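Local coordinates for sister chromatid cohesion protein (Chaetomium thermophilum, PDB 5T8V), which probably acts as a cohesin loader that associates with chromatin, this chain being the helical-repeat C-terminal portion of the longer protein, at residues D420-E425 with S530-F535. Sequence-based numbering, arbitrary orientation.
Sequences DWPAAE and SSAMTF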
loop_
_atom_site.group_PDB
_atom_site.type_symbol
_atom_site.label_atom_id
_atom_site.label_comp_id
_atom_site.label_asym_id
_atom_site.label_seq_id
_atom_site.Cartn_x
_atom_site.Cartn_y
_atom_site.Cartn_z
ATOM N N ASP A 420 -21.451 -23.253 -18.629
ATOM C CA ASP A 420 -20.965 -24.001 -19.783
ATOM C C ASP A 420 -19.525 -24.455 -19.611
ATOM O O ASP A 420 -19.069 -25.325 -20.362
ATOM C CB ASP A 420 -21.061 -23.152 -21.051
ATOM C CG ASP A 420 -22.485 -22.927 -21.495
ATOM O OD1 ASP A 420 -23.408 -23.137 -20.681
ATOM O OD2 ASP A 420 -22.680 -22.531 -22.663
ATOM N N TRP A 421 -18.800 -23.890 -18.647
ATOM C CA TRP A 421 -17.352 -24.075 -18.545
ATOM C C TRP A 421 -16.964 -24.344 -17.095
ATOM O O TRP A 421 -16.241 -23.563 -16.472
ATOM C CB TRP A 421 -16.628 -22.850 -19.097
ATOM C CG TRP A 421 -16.885 -22.630 -20.552
ATOM C CD1 TRP A 421 -17.725 -21.712 -21.107
ATOM C CD2 TRP A 421 -16.304 -23.356 -21.643
ATOM N NE1 TRP A 421 -17.702 -21.817 -22.477
ATOM C CE2 TRP A 421 -16.837 -22.819 -22.831
ATOM C CE3 TRP A 421 -15.385 -24.407 -21.731
ATOM C CZ2 TRP A 421 -16.480 -23.294 -24.091
ATOM C CZ3 TRP A 421 -15.032 -24.878 -22.984
ATOM C CH2 TRP A 421 -15.579 -24.321 -24.146
ATOM N N PRO A 422 -17.427 -25.464 -16.529
ATOM C CA PRO A 422 -17.088 -25.775 -15.131
ATOM C C PRO A 422 -15.612 -26.061 -14.893
ATOM O O PRO A 422 -15.199 -26.118 -13.728
ATOM C CB PRO A 422 -17.949 -27.008 -14.826
ATOM C CG PRO A 422 -18.262 -27.601 -16.150
ATOM C CD PRO A 422 -18.360 -26.448 -17.102
ATOM N N ALA A 423 -14.806 -26.238 -15.940
ATOM C CA ALA A 423 -13.380 -26.465 -15.752
ATOM C C ALA A 423 -12.621 -25.196 -15.391
ATOM O O ALA A 423 -11.459 -25.286 -14.978
ATOM C CB ALA A 423 -12.773 -27.080 -17.013
ATOM N N ALA A 424 -13.240 -24.024 -15.538
ATOM C CA ALA A 424 -12.583 -22.785 -15.140
ATOM C C ALA A 424 -12.262 -22.793 -13.652
ATOM O O ALA A 424 -11.147 -22.452 -13.242
ATOM C CB ALA A 424 -13.468 -21.584 -15.483
ATOM N N GLU A 425 -13.233 -23.176 -12.821
ATOM C CA GLU A 425 -13.000 -23.193 -11.384
ATOM C C GLU A 425 -11.959 -24.233 -11.003
ATOM O O GLU A 425 -11.257 -24.059 -10.003
ATOM C CB GLU A 425 -14.308 -23.452 -10.635
ATOM C CG GLU A 425 -14.171 -23.490 -9.110
ATOM C CD GLU A 425 -13.710 -24.837 -8.582
ATOM O OE1 GLU A 425 -13.846 -25.845 -9.311
ATOM O OE2 GLU A 425 -13.205 -24.889 -7.440
ATOM N N SER A 530 -22.696 -31.046 -23.473
ATOM C CA SER A 530 -22.935 -32.324 -22.808
ATOM C C SER A 530 -21.756 -32.724 -21.931
ATOM O O SER A 530 -21.948 -33.356 -20.886
ATOM C CB SER A 530 -23.225 -33.410 -23.841
ATOM O OG SER A 530 -22.118 -33.598 -24.701
ATOM N N SER A 531 -20.535 -32.368 -22.334
ATOM C CA SER A 531 -19.385 -32.594 -21.467
ATOM C C SER A 531 -19.497 -31.757 -20.200
ATOM O O SER A 531 -19.259 -32.250 -19.091
ATOM C CB SER A 531 -18.090 -32.273 -22.214
ATOM O OG SER A 531 -17.943 -30.874 -22.391
ATOM N N ALA A 532 -19.860 -30.480 -20.346
ATOM C CA ALA A 532 -20.098 -29.650 -19.170
ATOM C C ALA A 532 -21.149 -30.279 -18.267
ATOM O O ALA A 532 -21.011 -30.272 -17.035
ATOM C CB ALA A 532 -20.527 -28.247 -19.595
ATOM N N MET A 533 -22.199 -30.847 -18.863
ATOM C CA MET A 533 -23.262 -31.454 -18.069
ATOM C C MET A 533 -22.754 -32.661 -17.290
ATOM O O MET A 533 -22.985 -32.769 -16.083
ATOM C CB MET A 533 -24.431 -31.844 -18.972
ATOM C CG MET A 533 -25.484 -30.763 -19.085
ATOM S SD MET A 533 -26.984 -31.339 -19.884
ATOM C CE MET A 533 -26.533 -31.172 -21.609
ATOM N N THR A 534 -22.064 -33.589 -17.958
ATOM C CA THR A 534 -21.554 -34.756 -17.241
ATOM C C THR A 534 -20.588 -34.341 -16.135
ATOM O O THR A 534 -20.647 -34.865 -15.014
ATOM C CB THR A 534 -20.875 -35.726 -18.211
ATOM O OG1 THR A 534 -19.827 -35.055 -18.921
ATOM C CG2 THR A 534 -21.880 -36.283 -19.203
ATOM N N PHE A 535 -19.700 -33.390 -16.432
ATOM C CA PHE A 535 -18.781 -32.867 -15.425
ATOM C C PHE A 535 -19.538 -32.376 -14.196
ATOM O O PHE A 535 -19.247 -32.778 -13.063
ATOM C CB PHE A 535 -17.953 -31.741 -16.046
ATOM C CG PHE A 535 -16.796 -31.282 -15.205
ATOM C CD1 PHE A 535 -16.970 -30.318 -14.230
ATOM C CD2 PHE A 535 -15.526 -31.789 -15.417
ATOM C CE1 PHE A 535 -15.903 -29.883 -13.470
ATOM C CE2 PHE A 535 -14.458 -31.359 -14.659
ATOM C CZ PHE A 535 -14.646 -30.404 -13.686
#
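P422 packs against A532 and F535 in a buried, mainly apolar contact, where residues 420-422, around the start of helix 423-440, meet the early part of helix 527-550. No hydrogen bond crosses between the two segments, and together they bury 199 Å². The backbones come nearest at D420 and A532, whose CA atoms lie 5.7 Å apart. Here the methyl CB of A532 approaches D420 O at 3.4 Å and also meets P422 CD at 3.8 Å, so one small side chain touches both the backbone of D420 and the proline ring. The chain is a HEAT-repeat protein, an array of stacked helices, and this contact joins the start of one helical region to a helix about a hundred residues further on. F535 supplies the second half: with CG anti to the backbone N (chi1 -169°), its ring reaches P422, and CD1 lies 3.5 Å from P422 CB. The approach to the ring is oblique, and the two side chains lie alongside each other, extending in opposite senses. Were F535 replaced by an alanine, CB and CG of P422 would probably lose their aromatic neighbour and a gap would open beside the proline. Q315 of helix 305-315 touches both P422 and A532, bringing a third helix to the contact. The carboxylate of D420 takes no part here and forms a salt bridge with R520, at the end of helix 509-520.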